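Local atomic coordinates of ATP-dependent DNA helicase (Mycobacterium smegmatis, PDB entry 5V9X), a protein that unwinds RNA:DNA duplexes by ATP-driven 3'-to-5' movement along a single DNA strand. Residues 258-263 / 655-660; 281-286 / 308-313; 397-402 / 426-431; 435-440 / 663-668. All blocks are in the same frame, centred on the assembly; numbering follows the deposited sequence.

Strand 256-262 enters the second RecA-like sheet first, and its contact is the last but one to be completed. Contact 2 closes a short loop, bringing helix 300-318 back against helix 276-288. Contact 3 then closes the loop between neighbouring strands 394-400 and 424-429. Both loops fall within the long span of contact 1, which ends when strand 657-659 adds itself to the sheet beside strand 256-262. Contact 4 opens at 435-440, before contact 1 has closed, and closes at 663-668, just after it. Contacts 1 and 4 therefore cross. Together they attach the distant 655-668 region to the sheet edge and to helix 433-448, whereas contacts 2 and 3 join helices and strands within the domain.

Contact 1. Residues 258-263 / 655-660; sequences LSVQVP and MGFAGY
The Tyr660 ring meets Pro263 O at its edge, near the ring plane, with CD2 3.6 Å from Pro263 O. The CB of Val260 approaches the Phe657 ring obliquely, 4.1 Å from Phe657 CD1. The CB of Phe657 points to the same side of the sheet as Val260, and chi1 of -83° turns the ring beside its own backbone N. There the ring also touches Ala440 of helix 433-448 and Leu665 of helix 661-676. On the other side, the CB of Ala658 rests on the CG of Gln261 at 3.8 Å.

The backbones run parallel, with strand axes turned by 37°. Val260 O receives Ala658 N at 2.9 Å. Ala658 O takes Val262 N in turn, and Val262 O takes Tyr660 N at 3.0 Å. Tyr660 is at the N-cap position of helix 661-676, and this bond ties it to strand 256-262. At the start, Gly656 has positive phi and ends the preceding helix in a Schellman motif. It has no side chain, and its CA comes within 3.9 Å of the CA of Ser259. The short strand 657-659 is the outermost strand of the second RecA-like sheet. It is contributed by a region nearly 400 residues further along the chain.

Gly656 O has two donors. Ser259 OG approaches in the carbonyl plane at 3.0 Å, and Val260 N comes from above that plane at 3.1 Å. Backbone and side chain of neighbouring residues thus share one acceptor. The Gly656 end of the added segment is therefore held by a hydroxyl as well as by backbone bonds.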
# COMPACT_ATOMS: atom_id res chain seq x y z
N LEU A 258 -10.03 -20.48 -2.64
CA LEU A 258 -10.25 -19.32 -3.50
C LEU A 258 -11.21 -19.66 -4.64
O LEU A 258 -11.42 -20.82 -4.99
CB LEU A 258 -8.92 -18.81 -4.05
CG LEU A 258 -7.87 -18.46 -3.00
CD1 LEU A 258 -6.58 -17.99 -3.66
CD2 LEU A 258 -8.40 -17.39 -2.05
N SER A 259 -11.78 -18.61 -5.22
CA SER A 259 -12.82 -18.76 -6.23
C SER A 259 -12.99 -17.45 -6.98
O SER A 259 -12.94 -16.38 -6.38
CB SER A 259 -14.14 -19.19 -5.58
OG SER A 259 -15.22 -19.08 -6.50
N VAL A 260 -13.19 -17.55 -8.29
CA VAL A 260 -13.43 -16.40 -9.16
C VAL A 260 -14.80 -16.60 -9.79
O VAL A 260 -14.97 -17.45 -10.68
CB VAL A 260 -12.35 -16.23 -10.23
CG1 VAL A 260 -12.70 -15.08 -11.16
CG2 VAL A 260 -11.00 -16.00 -9.59
N GLN A 261 -15.79 -15.83 -9.33
CA GLN A 261 -17.17 -15.99 -9.75
C GLN A 261 -17.57 -14.86 -10.70
O GLN A 261 -17.34 -13.69 -10.40
CB GLN A 261 -18.10 -16.03 -8.54
CG GLN A 261 -17.80 -17.19 -7.58
CD GLN A 261 -18.76 -17.26 -6.40
OE1 GLN A 261 -19.75 -16.53 -6.35
NE2 GLN A 261 -18.47 -18.14 -5.46
N VAL A 262 -18.16 -15.23 -11.83
CA VAL A 262 -18.71 -14.29 -12.80
C VAL A 262 -20.19 -14.60 -12.98
O VAL A 262 -20.54 -15.63 -13.57
CB VAL A 262 -17.96 -14.35 -14.14
CG1 VAL A 262 -18.70 -13.55 -15.20
CG2 VAL A 262 -16.54 -13.83 -13.97
N PRO A 263 -21.10 -13.75 -12.48
CA PRO A 263 -22.52 -14.12 -12.46
C PRO A 263 -23.20 -14.10 -13.83
O PRO A 263 -24.27 -14.70 -13.97
CB PRO A 263 -23.15 -13.08 -11.52
CG PRO A 263 -21.99 -12.45 -10.79
CD PRO A 263 -20.84 -12.50 -11.75
N MET A 655 -8.28 -22.87 -10.08
CA MET A 655 -8.36 -21.51 -9.59
C MET A 655 -9.68 -21.21 -8.89
O MET A 655 -9.82 -20.13 -8.31
CB MET A 655 -8.17 -20.51 -10.74
CG MET A 655 -6.77 -20.48 -11.29
SD MET A 655 -6.63 -19.44 -12.75
CE MET A 655 -4.91 -19.72 -13.15
N GLY A 656 -10.63 -22.14 -8.93
CA GLY A 656 -11.93 -21.90 -8.32
C GLY A 656 -12.91 -21.15 -9.19
O GLY A 656 -13.86 -20.57 -8.66
N PHE A 657 -12.70 -21.14 -10.51
CA PHE A 657 -13.64 -20.50 -11.42
C PHE A 657 -15.05 -21.04 -11.21
O PHE A 657 -15.25 -22.26 -11.12
CB PHE A 657 -13.20 -20.73 -12.87
CG PHE A 657 -12.16 -19.75 -13.36
CD1 PHE A 657 -11.13 -19.34 -12.54
CD2 PHE A 657 -12.21 -19.26 -14.66
CE1 PHE A 657 -10.17 -18.45 -12.99
CE2 PHE A 657 -11.26 -18.37 -15.12
CZ PHE A 657 -10.24 -17.97 -14.28
N ALA A 658 -16.02 -20.14 -11.13
CA ALA A 658 -17.40 -20.54 -10.86
C ALA A 658 -18.35 -19.59 -11.58
O ALA A 658 -17.99 -18.48 -11.96
CB ALA A 658 -17.70 -20.55 -9.36
N GLY A 659 -19.58 -20.06 -11.76
CA GLY A 659 -20.59 -19.30 -12.47
C GLY A 659 -20.43 -19.42 -13.97
O GLY A 659 -20.80 -20.43 -14.57
N TYR A 660 -19.87 -18.38 -14.60
CA TYR A 660 -19.54 -18.40 -16.02
C TYR A 660 -18.13 -17.87 -16.25
O TYR A 660 -17.84 -17.31 -17.32
CB TYR A 660 -20.55 -17.60 -16.83
CG TYR A 660 -21.98 -18.07 -16.69
CD1 TYR A 660 -22.39 -19.28 -17.23
CD2 TYR A 660 -22.92 -17.30 -16.02
CE1 TYR A 660 -23.70 -19.71 -17.11
CE2 TYR A 660 -24.23 -17.71 -15.89
CZ TYR A 660 -24.62 -18.92 -16.44
OH TYR A 660 -25.92 -19.34 -16.31

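Contact 2. Residues 281-286 / 308-313; sequences ERIVDL and SRLNEI
Two helices that flank the sheet of the second RecA-like domain meet here, through Ile283 and Val284 on one and Leu310 and Ile313 on the other. Helix 276-288 leads into strand 292-296, and that strand leads into helix 300-318. The contact therefore joins the helix before this strand to the helix after it. The segment axes approach to 9.8 Å and are turned by 69°.

Leu310 reaches into the junction with its CD2 methyl. This atom lies 3.7 Å from the CG2 of Ile283 and also 3.7 Å from the CG2 of Val284. Its CD1 keeps a second contact with Ile283, 3.8 Å from that CG2. The Ile283 and Leu310 side chains cross at about a right angle, whereas Val284 and Leu310 slide past each other in opposite directions. Val284 has CG1 trans to its backbone N (chi1 179°), which leaves CG2 to face helix 300-318. That methyl also meets the CG2 of Ile313 at 3.9 Å. The CD1 of Ile313 reaches further, to 4.2 Å from Glu281 N. Ile283 also packs on Ile398 and Val400 of the sheet, and Val284 touches Leu351.

No hydrogen bond links the two segments. Their grip is purely apolar and comes from the methyl groups of branched side chains. Without directional bonds, the packing here depends on how the methyls fit together. A polar tie is added next to it, where Asp285 forms a salt bridge with Arg317 further along helix 300-318.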
# COMPACT_ATOMS: atom_id res chain seq x y z
N GLU A 281 -26.19 -9.48 -6.37
CA GLU A 281 -27.07 -10.60 -6.04
C GLU A 281 -26.28 -11.76 -5.44
O GLU A 281 -26.63 -12.27 -4.37
CB GLU A 281 -27.81 -11.06 -7.29
CG GLU A 281 -29.31 -10.96 -7.20
CD GLU A 281 -30.00 -11.63 -8.37
OE1 GLU A 281 -29.83 -11.17 -9.51
OE2 GLU A 281 -30.69 -12.65 -8.14
N ARG A 282 -25.20 -12.18 -6.11
CA ARG A 282 -24.42 -13.31 -5.63
C ARG A 282 -23.74 -13.00 -4.30
O ARG A 282 -23.53 -13.91 -3.48
CB ARG A 282 -23.38 -13.72 -6.67
CG ARG A 282 -23.96 -14.15 -8.01
CD ARG A 282 -24.73 -15.46 -7.88
NE ARG A 282 -25.14 -15.97 -9.19
CZ ARG A 282 -26.27 -15.64 -9.80
NH1 ARG A 282 -27.12 -14.80 -9.23
NH2 ARG A 282 -26.56 -16.15 -11.00
N ILE A 283 -23.38 -11.74 -4.07
CA ILE A 283 -22.75 -11.36 -2.80
C ILE A 283 -23.73 -11.57 -1.65
O ILE A 283 -23.39 -12.16 -0.62
CB ILE A 283 -22.25 -9.91 -2.85
CG1 ILE A 283 -20.97 -9.83 -3.70
CG2 ILE A 283 -22.00 -9.37 -1.45
CD1 ILE A 283 -20.39 -8.43 -3.79
N VAL A 284 -24.97 -11.09 -1.81
CA VAL A 284 -25.99 -11.33 -0.80
C VAL A 284 -26.24 -12.82 -0.64
O VAL A 284 -26.42 -13.32 0.47
CB VAL A 284 -27.27 -10.55 -1.14
CG1 VAL A 284 -28.35 -10.81 -0.10
CG2 VAL A 284 -26.98 -9.06 -1.23
N ASP A 285 -26.26 -13.55 -1.76
CA ASP A 285 -26.35 -15.01 -1.69
C ASP A 285 -25.22 -15.59 -0.86
O ASP A 285 -25.44 -16.51 -0.05
CB ASP A 285 -26.33 -15.61 -3.10
CG ASP A 285 -27.60 -15.35 -3.88
OD1 ASP A 285 -28.53 -14.72 -3.33
OD2 ASP A 285 -27.68 -15.78 -5.05
N LEU A 286 -24.01 -15.06 -1.02
CA LEU A 286 -22.86 -15.60 -0.28
C LEU A 286 -22.89 -15.18 1.18
O LEU A 286 -22.54 -15.97 2.06
CB LEU A 286 -21.56 -15.17 -0.96
CG LEU A 286 -21.24 -15.93 -2.24
CD1 LEU A 286 -20.15 -15.23 -3.04
CD2 LEU A 286 -20.82 -17.35 -1.91
N SER A 308 -25.09 0.31 0.35
CA SER A 308 -26.45 0.71 0.01
C SER A 308 -27.16 -0.38 -0.77
O SER A 308 -28.32 -0.70 -0.49
CB SER A 308 -26.42 2.01 -0.81
OG SER A 308 -25.61 2.99 -0.19
N ARG A 309 -26.48 -0.99 -1.74
CA ARG A 309 -27.12 -1.98 -2.59
C ARG A 309 -27.41 -3.27 -1.82
O ARG A 309 -28.52 -3.80 -1.89
CB ARG A 309 -26.23 -2.28 -3.81
CG ARG A 309 -25.87 -1.05 -4.62
CD ARG A 309 -27.09 -0.39 -5.23
NE ARG A 309 -26.74 0.84 -5.92
CZ ARG A 309 -26.86 2.06 -5.39
NH1 ARG A 309 -27.34 2.20 -4.16
NH2 ARG A 309 -26.50 3.12 -6.10
N LEU A 310 -26.42 -3.77 -1.08
CA LEU A 310 -26.61 -5.02 -0.35
C LEU A 310 -27.76 -4.92 0.65
O LEU A 310 -28.51 -5.87 0.84
CB LEU A 310 -25.32 -5.43 0.36
CG LEU A 310 -24.08 -5.61 -0.53
CD1 LEU A 310 -22.91 -6.16 0.28
CD2 LEU A 310 -24.38 -6.49 -1.73
N ASN A 311 -27.91 -3.75 1.28
CA ASN A 311 -29.04 -3.56 2.19
C ASN A 311 -30.36 -3.49 1.43
O ASN A 311 -31.35 -4.10 1.84
CB ASN A 311 -28.83 -2.30 3.02
CG ASN A 311 -27.71 -2.46 4.05
OD1 ASN A 311 -27.40 -3.57 4.47
ND2 ASN A 311 -27.12 -1.34 4.45
N GLU A 312 -30.39 -2.76 0.31
CA GLU A 312 -31.61 -2.65 -0.48
C GLU A 312 -32.06 -4.01 -1.01
O GLU A 312 -33.26 -4.29 -1.08
CB GLU A 312 -31.42 -1.66 -1.63
CG GLU A 312 -31.35 -0.21 -1.20
CD GLU A 312 -30.70 0.69 -2.24
OE1 GLU A 312 -30.45 0.21 -3.37
OE2 GLU A 312 -30.43 1.87 -1.93
N ILE A 313 -31.10 -4.86 -1.38
CA ILE A 313 -31.44 -6.22 -1.80
C ILE A 313 -31.98 -7.01 -0.62
O ILE A 313 -33.02 -7.69 -0.73
CB ILE A 313 -30.21 -6.90 -2.42
CG1 ILE A 313 -29.78 -6.17 -3.69
CG2 ILE A 313 -30.50 -8.37 -2.71
CD1 ILE A 313 -28.45 -6.63 -4.20

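Contact 3. Residues 397-402 / 426-431; sequences VIQVEA and GVLFPK. With nucleotides of chain B.
Strands 397-400 and 426-429 run parallel, their axes 4.6 Å apart and turned by only 18°. Their bonds alternate in the regular parallel pattern. Val397 O takes Val427 N, and Val427 O takes Gln399 N at 2.7 Å. Gln399 O then takes Phe429 N. Phe429 O takes Glu401 N at 2.8 Å, which carries the pairing one residue past the strand end.

Ile398, Val400, Val427 and Phe429 share one side of the sheet. The CG2 of Ile398 comes to the edge of the Phe429 ring, 3.5 Å from CD1. Helix 276-288 covers Phe429 on that side.

These strands are the two arms of a beta-alpha-beta crossover through helix 406-413, within the second RecA-like domain of the helicase. On the other side, Leu428 packs on Cys439 of helix 433-448, and Gln399 lies beside it. Here the CB of Gln399 meets the CG of Leu428 at 3.8 Å. Gln399 bends at chi2 (63°), and its NE2 donates forward to Glu401 O. The two ends of this amide are also bonded to Arg412 and Asn298.

Beyond the strands, Lys431 crosses Glu401 obliquely and reaches the DNA backbone. The Glu401 side chain is extended, with Glu401 CB 3.5 Å from Lys431 CD. Lys431 bends at chi3 (63°), which carries its ammonium group to the sugar-phosphate backbone. Lys431 NZ donates to OP1 of DC4 of chain B at 3.1 Å and more weakly to O3' of DC3 of chain B. The salt bridge from NZ to Glu401 OE2 is long, at 4.0 Å. Glu401 OE1 is bonded to Asn298.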
# COMPACT_ATOMS: atom_id res chain seq x y z
N VAL A 397 -14.40 -14.01 2.97
CA VAL A 397 -13.97 -12.71 2.46
C VAL A 397 -14.28 -12.66 0.98
O VAL A 397 -13.93 -13.59 0.23
CB VAL A 397 -12.47 -12.45 2.71
CG1 VAL A 397 -12.00 -11.24 1.92
CG2 VAL A 397 -12.20 -12.24 4.20
N ILE A 398 -14.94 -11.60 0.55
CA ILE A 398 -15.25 -11.37 -0.86
C ILE A 398 -14.43 -10.17 -1.32
O ILE A 398 -14.43 -9.12 -0.67
CB ILE A 398 -16.75 -11.14 -1.09
CG1 ILE A 398 -17.55 -12.37 -0.67
CG2 ILE A 398 -17.01 -10.81 -2.54
CD1 ILE A 398 -19.04 -12.21 -0.83
N GLN A 399 -13.74 -10.32 -2.45
CA GLN A 399 -12.92 -9.27 -3.03
C GLN A 399 -13.58 -8.82 -4.33
O GLN A 399 -13.65 -9.60 -5.29
CB GLN A 399 -11.49 -9.75 -3.27
CG GLN A 399 -10.62 -8.75 -4.02
CD GLN A 399 -10.43 -7.46 -3.26
OE1 GLN A 399 -10.24 -7.47 -2.04
NE2 GLN A 399 -10.49 -6.33 -3.96
N VAL A 400 -14.06 -7.58 -4.36
CA VAL A 400 -14.64 -7.00 -5.56
C VAL A 400 -13.52 -6.33 -6.34
O VAL A 400 -12.80 -5.48 -5.80
CB VAL A 400 -15.75 -6.00 -5.20
CG1 VAL A 400 -15.98 -5.02 -6.34
CG2 VAL A 400 -17.04 -6.74 -4.89
N GLU A 401 -13.38 -6.72 -7.61
CA GLU A 401 -12.27 -6.34 -8.48
C GLU A 401 -10.97 -6.97 -8.00
O GLU A 401 -10.84 -7.32 -6.82
CB GLU A 401 -12.13 -4.81 -8.57
CG GLU A 401 -11.18 -4.32 -9.66
CD GLU A 401 -11.17 -2.81 -9.79
OE1 GLU A 401 -11.32 -2.11 -8.76
OE2 GLU A 401 -11.02 -2.31 -10.93
N ALA A 402 -10.00 -7.14 -8.89
CA ALA A 402 -8.71 -7.67 -8.48
C ALA A 402 -8.09 -6.76 -7.42
O ALA A 402 -8.21 -5.53 -7.51
CB ALA A 402 -7.77 -7.79 -9.69
N GLY A 426 -12.25 -17.46 0.15
CA GLY A 426 -12.18 -16.20 -0.55
C GLY A 426 -12.75 -16.22 -1.96
O GLY A 426 -12.37 -17.07 -2.77
N VAL A 427 -13.65 -15.30 -2.26
CA VAL A 427 -14.28 -15.19 -3.57
C VAL A 427 -13.91 -13.85 -4.18
O VAL A 427 -13.97 -12.81 -3.51
CB VAL A 427 -15.81 -15.34 -3.48
CG1 VAL A 427 -16.45 -15.16 -4.85
CG2 VAL A 427 -16.18 -16.69 -2.89
N LEU A 428 -13.51 -13.86 -5.45
CA LEU A 428 -13.17 -12.66 -6.20
C LEU A 428 -14.21 -12.44 -7.29
O LEU A 428 -14.53 -13.37 -8.04
CB LEU A 428 -11.77 -12.76 -6.81
CG LEU A 428 -10.58 -12.24 -6.00
CD1 LEU A 428 -10.28 -13.14 -4.80
CD2 LEU A 428 -9.35 -12.10 -6.89
N PHE A 429 -14.73 -11.22 -7.39
CA PHE A 429 -15.68 -10.85 -8.43
C PHE A 429 -15.02 -9.89 -9.41
O PHE A 429 -14.77 -8.73 -9.05
CB PHE A 429 -16.93 -10.21 -7.82
CG PHE A 429 -17.87 -11.18 -7.17
CD1 PHE A 429 -17.72 -11.53 -5.84
CD2 PHE A 429 -18.92 -11.73 -7.89
CE1 PHE A 429 -18.59 -12.42 -5.24
CE2 PHE A 429 -19.79 -12.62 -7.30
CZ PHE A 429 -19.63 -12.96 -5.97
N PRO A 430 -14.72 -10.32 -10.63
CA PRO A 430 -14.25 -9.37 -11.64
C PRO A 430 -15.33 -8.35 -11.98
O PRO A 430 -16.53 -8.66 -12.00
CB PRO A 430 -13.93 -10.26 -12.85
CG PRO A 430 -13.70 -11.61 -12.27
CD PRO A 430 -14.63 -11.71 -11.10
N LYS A 431 -14.90 -7.12 -12.25
CA LYS A 431 -15.81 -6.06 -12.65
C LYS A 431 -16.08 -6.05 -14.15
O LYS A 431 -17.18 -5.70 -14.58
CB LYS A 431 -15.26 -4.69 -12.24
CG LYS A 431 -15.31 -4.42 -10.74
CD LYS A 431 -14.60 -3.12 -10.37
CE LYS A 431 -15.25 -1.91 -11.00
NZ LYS A 431 -14.60 -0.64 -10.57
P DC B 3 -20.56 -1.60 -16.08
OP1 DC B 3 -21.16 -2.83 -15.51
OP2 DC B 3 -21.26 -0.31 -15.93
O5' DC B 3 -19.08 -1.46 -15.49
C5' DC B 3 -18.85 -1.73 -14.11
C4' DC B 3 -17.51 -1.18 -13.63
O4' DC B 3 -16.43 -1.70 -14.45
C3' DC B 3 -17.37 0.35 -13.68
O3' DC B 3 -16.71 0.81 -12.50
C2' DC B 3 -16.51 0.57 -14.92
C1' DC B 3 -15.61 -0.64 -14.87
N1 DC B 3 -15.01 -1.00 -16.19
C2 DC B 3 -13.65 -0.75 -16.42
O2 DC B 3 -12.97 -0.23 -15.53
N3 DC B 3 -13.12 -1.09 -17.62
C4 DC B 3 -13.89 -1.66 -18.56
N4 DC B 3 -13.32 -1.97 -19.73
C5 DC B 3 -15.27 -1.92 -18.33
C6 DC B 3 -15.78 -1.58 -17.15
P DC B 4 -17.53 1.57 -11.34
OP1 DC B 4 -16.70 1.53 -10.12
OP2 DC B 4 -18.90 1.00 -11.32
O5' DC B 4 -17.61 3.09 -11.85
C5' DC B 4 -16.43 3.89 -11.90
C4' DC B 4 -16.50 4.89 -13.04
O4' DC B 4 -16.95 4.21 -14.23
C3' DC B 4 -17.48 6.04 -12.83
O3' DC B 4 -16.77 7.21 -12.41
C2' DC B 4 -18.14 6.25 -14.21
C1' DC B 4 -17.53 5.16 -15.09
N1 DC B 4 -18.53 4.46 -15.95
C2 DC B 4 -18.77 4.91 -17.25
O2 DC B 4 -18.15 5.90 -17.67
N3 DC B 4 -19.69 4.27 -18.02
C4 DC B 4 -20.34 3.21 -17.53
N4 DC B 4 -21.23 2.60 -18.32
C5 DC B 4 -20.10 2.73 -16.20
C6 DC B 4 -19.20 3.37 -15.46

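Contact 4. Residues 435-440 / 663-668; sequences DLIGCA and DNLHQL
Asn664, whose CB touches the CD2 of Leu436, has an amide held at both ends. Its ND2 donates to Tyr660 O and to Val264 O, and its OD1 accepts from Met267 N. The bonds to Val264 and Met267 join helix 661-676 to the loop after strand 256-262; the one to Tyr660 stays within the helix's own start. Beside them, helix 661-676 packs across helix 433-448, the helix that follows strand 424-429 of the second RecA-like domain. The segment axes make an angle of 118° and approach to 10.5 Å.

No hydrogen bond links the two segments; their side chains meet through aliphatic carbons. In Leu436, chi1 of 171° and chi2 of 61° together bring CD2 to the other helix. That methyl lies 3.6 Å from Leu665 N and 3.8 Å from Leu665 CB, so it rests against the helix backbone itself. Leu436 also touches Val260 and Val262 of the sheet, which places it between sheet and helix. Ile437, the next residue, crosses Leu665 at about a right angle. Its CG1 meets Leu665 CD1 at 3.8 Å. Phe636 of helix 627-640 adds to the packing around Ile437. The Ile437 CD1 methyl lies 3.6 Å from Leu668 CD2.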
# COMPACT_ATOMS: atom_id res chain seq x y z
N ASP A 435 -10.59 -7.47 -16.24
CA ASP A 435 -10.42 -7.66 -14.81
C ASP A 435 -10.48 -9.14 -14.44
O ASP A 435 -9.87 -9.56 -13.45
CB ASP A 435 -11.48 -6.87 -14.04
CG ASP A 435 -11.22 -6.86 -12.54
OD1 ASP A 435 -10.08 -7.12 -12.12
OD2 ASP A 435 -12.18 -6.59 -11.78
N LEU A 436 -11.21 -9.94 -15.22
CA LEU A 436 -11.28 -11.37 -14.97
C LEU A 436 -9.90 -12.01 -15.06
O LEU A 436 -9.55 -12.87 -14.24
CB LEU A 436 -12.24 -12.03 -15.96
CG LEU A 436 -12.30 -13.56 -16.03
CD1 LEU A 436 -12.73 -14.14 -14.70
CD2 LEU A 436 -13.24 -14.00 -17.14
N ILE A 437 -9.09 -11.59 -16.04
CA ILE A 437 -7.71 -12.05 -16.11
C ILE A 437 -6.93 -11.57 -14.90
O ILE A 437 -6.09 -12.30 -14.35
CB ILE A 437 -7.06 -11.57 -17.42
CG1 ILE A 437 -7.78 -12.18 -18.63
CG2 ILE A 437 -5.58 -11.92 -17.45
CD1 ILE A 437 -7.42 -11.53 -19.94
N GLY A 438 -7.20 -10.34 -14.45
CA GLY A 438 -6.51 -9.83 -13.27
C GLY A 438 -6.81 -10.63 -12.02
O GLY A 438 -5.90 -10.94 -11.24
N CYS A 439 -8.08 -10.98 -11.81
CA CYS A 439 -8.44 -11.79 -10.65
C CYS A 439 -7.87 -13.20 -10.76
O CYS A 439 -7.46 -13.79 -9.75
CB CYS A 439 -9.96 -11.84 -10.50
SG CYS A 439 -10.75 -10.24 -10.24
N ALA A 440 -7.85 -13.76 -11.97
CA ALA A 440 -7.34 -15.12 -12.15
C ALA A 440 -5.86 -15.21 -11.82
O ALA A 440 -5.44 -16.07 -11.04
CB ALA A 440 -7.62 -15.60 -13.57
N ASP A 663 -16.45 -19.68 -19.28
CA ASP A 663 -17.00 -19.28 -20.57
C ASP A 663 -16.49 -17.91 -21.00
O ASP A 663 -16.10 -17.71 -22.15
CB ASP A 663 -18.53 -19.28 -20.51
CG ASP A 663 -19.12 -20.68 -20.54
OD1 ASP A 663 -18.64 -21.52 -21.33
OD2 ASP A 663 -20.08 -20.93 -19.78
N ASN A 664 -16.48 -16.95 -20.07
CA ASN A 664 -16.15 -15.58 -20.43
C ASN A 664 -14.66 -15.40 -20.69
O ASN A 664 -14.28 -14.59 -21.54
CB ASN A 664 -16.62 -14.62 -19.33
CG ASN A 664 -18.11 -14.41 -19.35
OD1 ASN A 664 -18.62 -13.55 -20.07
ND2 ASN A 664 -18.83 -15.21 -18.56
N LEU A 665 -13.81 -16.11 -19.95
CA LEU A 665 -12.37 -16.04 -20.23
C LEU A 665 -12.05 -16.64 -21.59
O LEU A 665 -11.30 -16.05 -22.37
CB LEU A 665 -11.59 -16.76 -19.13
CG LEU A 665 -10.09 -16.88 -19.40
CD1 LEU A 665 -9.45 -15.50 -19.49
CD2 LEU A 665 -9.41 -17.72 -18.34
N HIS A 666 -12.61 -17.82 -21.88
CA HIS A 666 -12.39 -18.45 -23.17
C HIS A 666 -12.88 -17.56 -24.31
O HIS A 666 -12.17 -17.35 -25.30
CB HIS A 666 -13.10 -19.81 -23.22
CG HIS A 666 -12.74 -20.63 -24.41
ND1 HIS A 666 -13.19 -20.34 -25.68
CD2 HIS A 666 -11.98 -21.75 -24.53
CE1 HIS A 666 -12.72 -21.23 -26.53
NE2 HIS A 666 -11.98 -22.10 -25.86
N GLN A 667 -14.09 -17.02 -24.18
CA GLN A 667 -14.63 -16.15 -25.21
C GLN A 667 -13.79 -14.90 -25.37
O GLN A 667 -13.55 -14.44 -26.49
CB GLN A 667 -16.08 -15.78 -24.88
CG GLN A 667 -16.77 -15.01 -25.98
CD GLN A 667 -17.88 -14.13 -25.47
OE1 GLN A 667 -18.15 -14.09 -24.27
NE2 GLN A 667 -18.52 -13.40 -26.37
N LEU A 668 -13.33 -14.32 -24.25
CA LEU A 668 -12.50 -13.12 -24.31
C LEU A 668 -11.23 -13.37 -25.11
O LEU A 668 -10.88 -12.59 -26.00
CB LEU A 668 -12.16 -12.65 -22.90
CG LEU A 668 -11.14 -11.52 -22.77
CD1 LEU A 668 -11.66 -10.25 -23.40
CD2 LEU A 668 -10.79 -11.30 -21.31